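Orotidine 5'-phosphate decarboxylase (Pyrococcus horikoshii, PDB 2CZD) probably catalyses the decarboxylation of orotidine 5'-monophosphate to UMP, the last step of de novo UMP synthesis, as a homodimer. Local coordinates at residues K97-M108 with A128-P139. Residues are numbered along the deposited sequence; the frame is centred on the assembly and turned at random.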
loop_
_atom_site.group_PDB
_atom_site.type_symbol
_atom_site.label_atom_id
_atom_site.label_comp_id
_atom_site.label_asym_id
_atom_site.label_seq_id
_atom_site.Cartn_x
_atom_site.Cartn_y
_atom_site.Cartn_z
ATOM N N LYS B 97 9.111 -8.299 7.930
ATOM C CA LYS B 97 10.092 -9.399 7.919
ATOM C C LYS B 97 10.004 -10.265 9.195
ATOM O O LYS B 97 10.294 -11.455 9.185
ATOM C CB LYS B 97 11.508 -8.834 7.779
ATOM C CG LYS B 97 12.546 -9.885 7.438
ATOM C CD LYS B 97 13.878 -9.225 7.238
ATOM C CE LYS B 97 14.896 -10.169 6.591
ATOM N NZ LYS B 97 15.093 -11.421 7.368
ATOM N N GLU B 98 9.595 -9.652 10.287
ATOM C CA GLU B 98 9.438 -10.381 11.534
ATOM C C GLU B 98 8.461 -11.541 11.371
ATOM O O GLU B 98 8.631 -12.580 12.010
ATOM C CB GLU B 98 8.915 -9.428 12.605
ATOM C CG GLU B 98 8.584 -10.038 13.947
ATOM C CD GLU B 98 8.072 -8.974 14.913
ATOM O OE1 GLU B 98 8.874 -8.099 15.295
ATOM O OE2 GLU B 98 6.873 -8.993 15.280
ATOM N N LEU B 99 7.458 -11.372 10.504
ATOM C CA LEU B 99 6.429 -12.395 10.296
ATOM C C LEU B 99 6.578 -13.330 9.098
ATOM O O LEU B 99 5.895 -14.362 9.029
ATOM C CB LEU B 99 5.054 -11.721 10.224
ATOM C CG LEU B 99 4.755 -10.872 11.456
ATOM C CD1 LEU B 99 3.392 -10.220 11.297
ATOM C CD2 LEU B 99 4.800 -11.754 12.704
ATOM N N GLY B 100 7.452 -12.982 8.158
ATOM C CA GLY B 100 7.631 -13.818 6.982
ATOM C C GLY B 100 8.645 -13.217 6.026
ATOM O O GLY B 100 9.154 -12.113 6.256
ATOM N N GLU B 101 8.931 -13.922 4.938
ATOM C CA GLU B 101 9.916 -13.434 3.976
ATOM C C GLU B 101 9.402 -12.265 3.163
ATOM O O GLU B 101 8.214 -12.164 2.838
ATOM C CB GLU B 101 10.383 -14.582 3.077
ATOM C CG GLU B 101 11.101 -15.666 3.890
ATOM C CD GLU B 101 11.702 -16.753 3.037
ATOM O OE1 GLU B 101 12.760 -16.498 2.435
ATOM O OE2 GLU B 101 11.109 -17.858 2.961
ATOM N N ILE B 102 10.326 -11.374 2.829
ATOM C CA ILE B 102 9.980 -10.170 2.119
ATOM C C ILE B 102 10.784 -9.941 0.866
ATOM O O ILE B 102 11.873 -10.492 0.685
ATOM C CB ILE B 102 10.177 -8.919 3.020
ATOM C CG1 ILE B 102 11.633 -8.817 3.495
ATOM C CG2 ILE B 102 9.217 -8.987 4.224
ATOM C CD1 ILE B 102 12.022 -7.424 4.060
ATOM N N ILE B 103 10.226 -9.115 -0.008
ATOM C CA ILE B 103 10.873 -8.707 -1.256
ATOM C C ILE B 103 10.763 -7.185 -1.191
ATOM O O ILE B 103 9.672 -6.660 -0.986
ATOM C CB ILE B 103 10.115 -9.243 -2.488
ATOM C CG1 ILE B 103 10.323 -10.758 -2.581
ATOM C CG2 ILE B 103 10.604 -8.515 -3.780
ATOM C CD1 ILE B 103 9.342 -11.463 -3.510
ATOM N N MET B 104 11.875 -6.474 -1.369
ATOM C CA MET B 104 11.874 -5.013 -1.252
ATOM C C MET B 104 11.865 -4.250 -2.558
ATOM O O MET B 104 12.485 -4.650 -3.520
ATOM C CB MET B 104 13.089 -4.563 -0.417
ATOM C CG MET B 104 13.019 -5.039 1.027
ATOM S SD MET B 104 14.558 -4.731 1.959
ATOM C CE MET B 104 14.631 -2.906 1.956
ATOM N N VAL B 105 11.161 -3.117 -2.568
ATOM C CA VAL B 105 11.098 -2.270 -3.749
ATOM C C VAL B 105 12.233 -1.263 -3.665
ATOM O O VAL B 105 12.297 -0.451 -2.719
ATOM C CB VAL B 105 9.778 -1.450 -3.814
ATOM C CG1 VAL B 105 9.833 -0.462 -4.998
ATOM C CG2 VAL B 105 8.575 -2.380 -3.920
ATOM N N VAL B 106 13.120 -1.311 -4.654
ATOM C CA VAL B 106 14.236 -0.380 -4.700
ATOM C C VAL B 106 14.217 0.506 -5.939
ATOM O O VAL B 106 14.944 1.492 -6.015
ATOM C CB VAL B 106 15.595 -1.127 -4.625
ATOM C CG1 VAL B 106 15.629 -1.997 -3.384
ATOM C CG2 VAL B 106 15.839 -1.954 -5.897
ATOM N N GLU B 107 13.382 0.154 -6.904
ATOM C CA GLU B 107 13.282 0.909 -8.150
ATOM C C GLU B 107 11.933 0.557 -8.776
ATOM O O GLU B 107 11.483 -0.588 -8.668
ATOM C CB GLU B 107 14.421 0.488 -9.087
ATOM C CG GLU B 107 14.482 1.297 -10.376
ATOM C CD GLU B 107 15.701 0.953 -11.219
ATOM O OE1 GLU B 107 16.829 1.005 -10.689
ATOM O OE2 GLU B 107 15.531 0.650 -12.411
ATOM N N MET B 108 11.285 1.531 -9.418
ATOM C CA MET B 108 10.001 1.253 -10.052
ATOM C C MET B 108 9.999 1.516 -11.552
ATOM O O MET B 108 10.890 2.195 -12.077
ATOM C CB MET B 108 8.880 1.993 -9.327
ATOM C CG MET B 108 8.554 1.278 -8.034
ATOM S SD MET B 108 7.241 2.067 -7.085
ATOM C CE MET B 108 5.783 1.335 -7.859
ATOM N N ALA B 128 18.582 -2.539 1.386
ATOM C CA ALA B 128 18.328 -3.960 1.141
ATOM C C ALA B 128 19.578 -4.791 1.522
ATOM O O ALA B 128 19.467 -5.882 2.054
ATOM C CB ALA B 128 17.967 -4.188 -0.330
ATOM N N ASN B 129 20.772 -4.275 1.252
ATOM C CA ASN B 129 21.967 -5.031 1.614
ATOM C C ASN B 129 22.067 -5.221 3.131
ATOM O O ASN B 129 22.558 -6.247 3.602
ATOM C CB ASN B 129 23.209 -4.329 1.077
ATOM C CG ASN B 129 23.348 -4.479 -0.417
ATOM O OD1 ASN B 129 22.701 -5.340 -1.026
ATOM N ND2 ASN B 129 24.202 -3.660 -1.014
ATOM N N GLU B 130 21.585 -4.243 3.892
ATOM C CA GLU B 130 21.629 -4.316 5.348
ATOM C C GLU B 130 20.593 -5.310 5.853
ATOM O O GLU B 130 20.880 -6.167 6.698
ATOM C CB GLU B 130 21.304 -2.950 5.971
ATOM C CG GLU B 130 22.337 -1.842 5.793
ATOM C CD GLU B 130 21.908 -0.529 6.474
ATOM O OE1 GLU B 130 22.627 0.478 6.319
ATOM O OE2 GLU B 130 20.854 -0.496 7.164
ATOM N N ILE B 131 19.380 -5.199 5.320
ATOM C CA ILE B 131 18.278 -6.037 5.763
ATOM C C ILE B 131 18.314 -7.478 5.266
ATOM O O ILE B 131 17.861 -8.391 5.960
ATOM C CB ILE B 131 16.933 -5.361 5.387
ATOM C CG1 ILE B 131 16.710 -4.154 6.315
ATOM C CG2 ILE B 131 15.765 -6.351 5.512
ATOM C CD1 ILE B 131 15.475 -3.345 6.009
ATOM N N GLU B 132 18.888 -7.676 4.078
ATOM C CA GLU B 132 18.973 -8.990 3.445
ATOM C C GLU B 132 17.604 -9.678 3.271
ATOM O O GLU B 132 17.328 -10.728 3.858
ATOM C CB GLU B 132 19.959 -9.913 4.188
ATOM C CG GLU B 132 21.370 -9.361 4.221
ATOM C CD GLU B 132 22.343 -10.225 5.025
ATOM O OE1 GLU B 132 23.530 -9.850 5.094
ATOM O OE2 GLU B 132 21.928 -11.258 5.602
ATOM N N PRO B 133 16.706 -9.053 2.493
ATOM C CA PRO B 133 15.381 -9.630 2.231
ATOM C C PRO B 133 15.593 -10.824 1.285
ATOM O O PRO B 133 16.702 -11.052 0.793
ATOM C CB PRO B 133 14.650 -8.502 1.494
ATOM C CG PRO B 133 15.778 -7.873 0.693
ATOM C CD PRO B 133 16.896 -7.803 1.731
ATOM N N PHE B 134 14.532 -11.575 1.032
ATOM C CA PHE B 134 14.639 -12.680 0.078
ATOM C C PHE B 134 15.063 -12.126 -1.282
ATOM O O PHE B 134 15.888 -12.719 -1.978
ATOM C CB PHE B 134 13.289 -13.393 -0.067
ATOM C CG PHE B 134 13.249 -14.402 -1.200
ATOM C CD1 PHE B 134 12.660 -14.082 -2.420
ATOM C CD2 PHE B 134 13.803 -15.668 -1.038
ATOM C CE1 PHE B 134 12.609 -14.999 -3.469
ATOM C CE2 PHE B 134 13.760 -16.594 -2.075
ATOM C CZ PHE B 134 13.160 -16.263 -3.299
ATOM N N GLY B 135 14.483 -10.993 -1.666
ATOM C CA GLY B 135 14.834 -10.414 -2.949
ATOM C C GLY B 135 14.391 -8.982 -3.132
ATOM O O GLY B 135 13.852 -8.364 -2.211
ATOM N N VAL B 136 14.670 -8.455 -4.322
ATOM C CA VAL B 136 14.267 -7.106 -4.713
ATOM C C VAL B 136 13.768 -7.205 -6.142
ATOM O O VAL B 136 14.037 -8.186 -6.839
ATOM C CB VAL B 136 15.419 -6.058 -4.669
ATOM C CG1 VAL B 136 15.976 -5.961 -3.254
ATOM C CG2 VAL B 136 16.505 -6.408 -5.674
ATOM N N ILE B 137 13.025 -6.189 -6.571
ATOM C CA ILE B 137 12.515 -6.165 -7.933
ATOM C C ILE B 137 13.372 -5.259 -8.820
ATOM O O ILE B 137 13.809 -4.185 -8.397
ATOM C CB ILE B 137 11.048 -5.686 -7.940
ATOM C CG1 ILE B 137 10.168 -6.766 -7.292
ATOM C CG2 ILE B 137 10.608 -5.370 -9.368
ATOM C CD1 ILE B 137 8.715 -6.391 -7.199
ATOM N N ALA B 138 13.667 -5.716 -10.036
ATOM C CA ALA B 138 14.448 -4.902 -10.978
ATOM C C ALA B 138 13.585 -4.764 -12.217
ATOM O O ALA B 138 13.389 -5.739 -12.959
ATOM C CB ALA B 138 15.778 -5.601 -11.355
ATOM N N PRO B 139 13.018 -3.566 -12.438
ATOM C CA PRO B 139 12.177 -3.337 -13.616
ATOM C C PRO B 139 12.996 -3.923 -14.751
ATOM O O PRO B 139 14.042 -3.382 -15.094
ATOM C CB PRO B 139 12.093 -1.817 -13.679
ATOM C CG PRO B 139 12.090 -1.429 -12.202
ATOM C CD PRO B 139 13.162 -2.342 -11.627
HETATM O O HOH W 1 17.852 -11.861 6.279
HETATM O O HOH W 2 13.101 -12.154 3.869
HETATM O O HOH W 3 12.369 -2.875 -6.844
#
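Met104 N donates to Gly135 O at 2.9 Å, a fairly straight bond (157° at the hydrogen) with the donor tilted 19° from the carbonyl plane, that joins parallel strands 101-105 and 135-137. Two others are weak, from Phe134 N to Ile102 O and from Ile137 N to Met104 O. The CA-H groups of Ile103 and Val136 add contacts to Gly135 O and Met104 O. One water accepts from Val106 N and donates to the carbonyls of Glu107 and Ile137; at the other end of the contact, before the strands, a second accepts from Lys97 NZ and donates to Glu132 O.

Among apolar contacts, Met104 leads: its chain crosses Pro133 at about a right angle, with SD 3.6 Å from Pro133 CG. The bend at chi3 (64°) carries CE to the helix, 3.9 Å from Ala128 CA. Replacing Met104 by alanine removes the thioether arm, which is likely to leave Pro133 and Ala128 without their shared partner and open a gap between strand and helix. Ile102 CG1 lies 3.6 Å from Pro133 CB, and Val106 CG1 meets Val136 CG1 at 4.0 Å. On the opposite sheet face, Ile103 CG2 touches Ile137 CG1 (3.9 Å), and Ile103 CG1 reaches the edge of the Phe134 ring.

Glu107 runs at a slant to Pro139, OE2 3.9 Å from Pro139 CD, while its OE1 forms a salt bridge with Arg145.

The two strands and helix 121-131 form a right-handed beta-alpha-beta unit of the TIM barrel. Strand 81-85 flanks strand 101-105, strand 158-161 follows 135-137, and helix 90-97 packs on Ile102 and Ile131.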